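Local atomic coordinates of short-chain dehydrogenase/reductase SDR (PDB entry 5IG2), a protein that binds NAD and probably acts as an oxidoreductase on CH-OH groups of its substrates, as other short-chain dehydrogenases/reductases do. Residues V270-E275 and L279-T284. Numbering follows the deposited sequence.
Sequences VRLRHE and LQRNPT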
loop_
_atom_site.group_PDB
_atom_site.type_symbol
_atom_site.label_atom_id
_atom_site.label_comp_id
_atom_site.label_asym_id
_atom_site.label_seq_id
_atom_site.Cartn_x
_atom_site.Cartn_y
_atom_site.Cartn_z
ATOM N N VAL B 270 -40.654 32.568 -23.857
ATOM C CA VAL B 270 -42.113 32.530 -23.923
ATOM C C VAL B 270 -42.664 33.947 -24.062
ATOM O O VAL B 270 -43.568 34.207 -24.866
ATOM C CB VAL B 270 -42.689 31.813 -22.691
ATOM C CG1 VAL B 270 -44.194 31.930 -22.676
ATOM C CG2 VAL B 270 -42.270 30.351 -22.698
ATOM N N ARG B 271 -42.114 34.891 -23.299
ATOM C CA ARG B 271 -42.553 36.275 -23.424
ATOM C C ARG B 271 -42.322 36.796 -24.843
ATOM O O ARG B 271 -43.153 37.533 -25.387
ATOM C CB ARG B 271 -41.831 37.136 -22.379
ATOM C CG ARG B 271 -42.202 38.612 -22.411
ATOM C CD ARG B 271 -43.583 38.883 -21.799
ATOM N NE ARG B 271 -44.211 40.091 -22.345
ATOM C CZ ARG B 271 -45.379 40.113 -22.993
ATOM N NH1 ARG B 271 -46.074 38.997 -23.170
ATOM N NH2 ARG B 271 -45.863 41.259 -23.455
ATOM N N LEU B 272 -41.212 36.391 -25.472
ATOM C CA LEU B 272 -40.910 36.839 -26.831
ATOM C C LEU B 272 -41.981 36.375 -27.813
ATOM O O LEU B 272 -42.466 37.156 -28.641
ATOM C CB LEU B 272 -39.526 36.331 -27.248
ATOM C CG LEU B 272 -38.985 36.786 -28.600
ATOM C CD1 LEU B 272 -38.720 38.290 -28.605
ATOM C CD2 LEU B 272 -37.735 36.015 -28.970
ATOM N N ARG B 273 -42.364 35.099 -27.738
ATOM C CA ARG B 273 -43.441 34.589 -28.582
ATOM C C ARG B 273 -44.756 35.309 -28.302
ATOM O O ARG B 273 -45.495 35.661 -29.234
ATOM C CB ARG B 273 -43.608 33.087 -28.361
ATOM C CG ARG B 273 -44.799 32.507 -29.103
ATOM C CD ARG B 273 -44.882 30.968 -29.045
ATOM N NE ARG B 273 -46.061 30.568 -29.808
ATOM C CZ ARG B 273 -47.293 30.473 -29.305
ATOM N NH1 ARG B 273 -47.512 30.681 -28.004
ATOM N NH2 ARG B 273 -48.309 30.172 -30.104
ATOM N N HIS B 274 -45.076 35.530 -27.023
ATOM C CA HIS B 274 -46.331 36.202 -26.702
ATOM C C HIS B 274 -46.355 37.612 -27.271
ATOM O O HIS B 274 -47.390 38.074 -27.771
ATOM C CB HIS B 274 -46.548 36.218 -25.187
ATOM C CG HIS B 274 -46.884 34.871 -24.620
ATOM N ND1 HIS B 274 -46.902 34.614 -23.265
ATOM C CD2 HIS B 274 -47.215 33.708 -25.229
ATOM C CE1 HIS B 274 -47.236 33.350 -23.064
ATOM N NE2 HIS B 274 -47.432 32.778 -24.240
ATOM N N GLU B 275 -45.219 38.313 -27.223
ATOM C CA GLU B 275 -45.222 39.669 -27.749
ATOM C C GLU B 275 -45.232 39.682 -29.273
ATOM O O GLU B 275 -45.734 40.641 -29.872
ATOM C CB GLU B 275 -44.037 40.469 -27.218
ATOM C CG GLU B 275 -44.242 41.967 -27.489
ATOM C CD GLU B 275 -43.118 42.838 -26.976
ATOM O OE1 GLU B 275 -42.064 42.289 -26.577
ATOM O OE2 GLU B 275 -43.303 44.075 -26.975
ATOM N N LEU B 279 -48.222 41.838 -30.800
ATOM C CA LEU B 279 -47.891 42.917 -31.719
ATOM C C LEU B 279 -48.166 42.566 -33.176
ATOM O O LEU B 279 -47.969 43.417 -34.047
ATOM C CB LEU B 279 -46.425 43.317 -31.548
ATOM C CG LEU B 279 -46.194 44.658 -30.877
ATOM C CD1 LEU B 279 -44.698 44.877 -30.667
ATOM C CD2 LEU B 279 -46.802 45.771 -31.725
ATOM N N GLN B 280 -48.642 41.347 -33.458
ATOM C CA GLN B 280 -48.875 40.874 -34.830
ATOM C C GLN B 280 -47.571 40.901 -35.630
ATOM O O GLN B 280 -47.545 41.165 -36.837
ATOM C CB GLN B 280 -49.997 41.667 -35.510
ATOM C CG GLN B 280 -51.314 41.594 -34.732
ATOM C CD GLN B 280 -52.437 42.393 -35.369
ATOM O OE1 GLN B 280 -52.638 42.357 -36.587
ATOM N NE2 GLN B 280 -53.176 43.125 -34.544
ATOM N N ARG B 281 -46.494 40.587 -34.922
ATOM C CA ARG B 281 -45.114 40.613 -35.373
ATOM C C ARG B 281 -44.763 39.258 -35.976
ATOM O O ARG B 281 -45.135 38.227 -35.421
ATOM C CB ARG B 281 -44.238 40.896 -34.143
ATOM C CG ARG B 281 -42.902 41.469 -34.350
ATOM C CD ARG B 281 -42.417 42.023 -33.010
ATOM N NE ARG B 281 -42.204 40.985 -32.000
ATOM C CZ ARG B 281 -41.781 41.236 -30.760
ATOM N NH1 ARG B 281 -41.545 42.487 -30.389
ATOM N NH2 ARG B 281 -41.597 40.246 -29.894
ATOM N N ASN B 282 -44.048 39.249 -37.100
ATOM C CA ASN B 282 -43.614 37.964 -37.643
ATOM C C ASN B 282 -42.755 37.240 -36.608
ATOM O O ASN B 282 -41.961 37.884 -35.910
ATOM C CB ASN B 282 -42.828 38.147 -38.937
ATOM C CG ASN B 282 -43.727 38.395 -40.124
ATOM O OD1 ASN B 282 -44.946 38.462 -39.984
ATOM N ND2 ASN B 282 -43.132 38.541 -41.297
ATOM N N PRO B 283 -42.904 35.920 -36.463
ATOM C CA PRO B 283 -42.224 35.212 -35.366
ATOM C C PRO B 283 -40.731 35.530 -35.322
ATOM O O PRO B 283 -40.022 35.419 -36.322
ATOM C CB PRO B 283 -42.487 33.735 -35.686
ATOM C CG PRO B 283 -43.818 33.747 -36.415
ATOM C CD PRO B 283 -43.812 35.035 -37.224
ATOM N N THR B 284 -40.265 35.970 -34.156
ATOM C CA THR B 284 -38.860 36.336 -34.003
ATOM C C THR B 284 -37.961 35.112 -34.200
ATOM O O THR B 284 -38.205 34.051 -33.621
ATOM C CB THR B 284 -38.631 36.957 -32.620
ATOM O OG1 THR B 284 -39.454 38.131 -32.466
ATOM C CG2 THR B 284 -37.173 37.352 -32.454
HETATM O O HOH W 1 -39.938 41.539 -27.562
#
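The guanidinium of R281 lies back against E275 in the last turns of helix 267-279, with its edge toward L272. Its NH2 approaches the aliphatic root of E275, 3.6 Å from CB, while the carbonyl of E275 sits over one guanidinium face, displaced toward the rim. Near the plane of the group, at its edge, is the carbonyl O of L272. The bend at chi3 (66°) turns the otherwise extended R281 chain toward the helix. Its stronger ionic partner is D276, which pairs with NE and also accepts a hydrogen bond from T284 OG1, tying two points of the loop to one helix residue.

The tight part is the helix end: L279 N donates to E275 O (2.9 Å, N-H...O angle 147°), L279 CB lies 3.2 Å from the same oxygen, and Q280, with positive phi, closes a Schellman motif that reverses the chain. CD2 of L272 meets CG2 of T284 in ordinary van der Waals packing at 3.8 Å, the two side chains crossing at about a right angle, and CD1 lies 3.7 Å from R281 NH2. The carboxylate side is looser. E275 OE1 and R281 NH1 form a long salt bridge of 3.9 Å, with the two planes 51° apart, and a water accepts from R281 NH2 at 3.1 Å.

The contact thus joins the C-terminal helix to its trailing loop at the surface, away from the NAD site; V270 packs on L155 and L156 after strand 144-149, and H274 stacks on H274 of the second subunit.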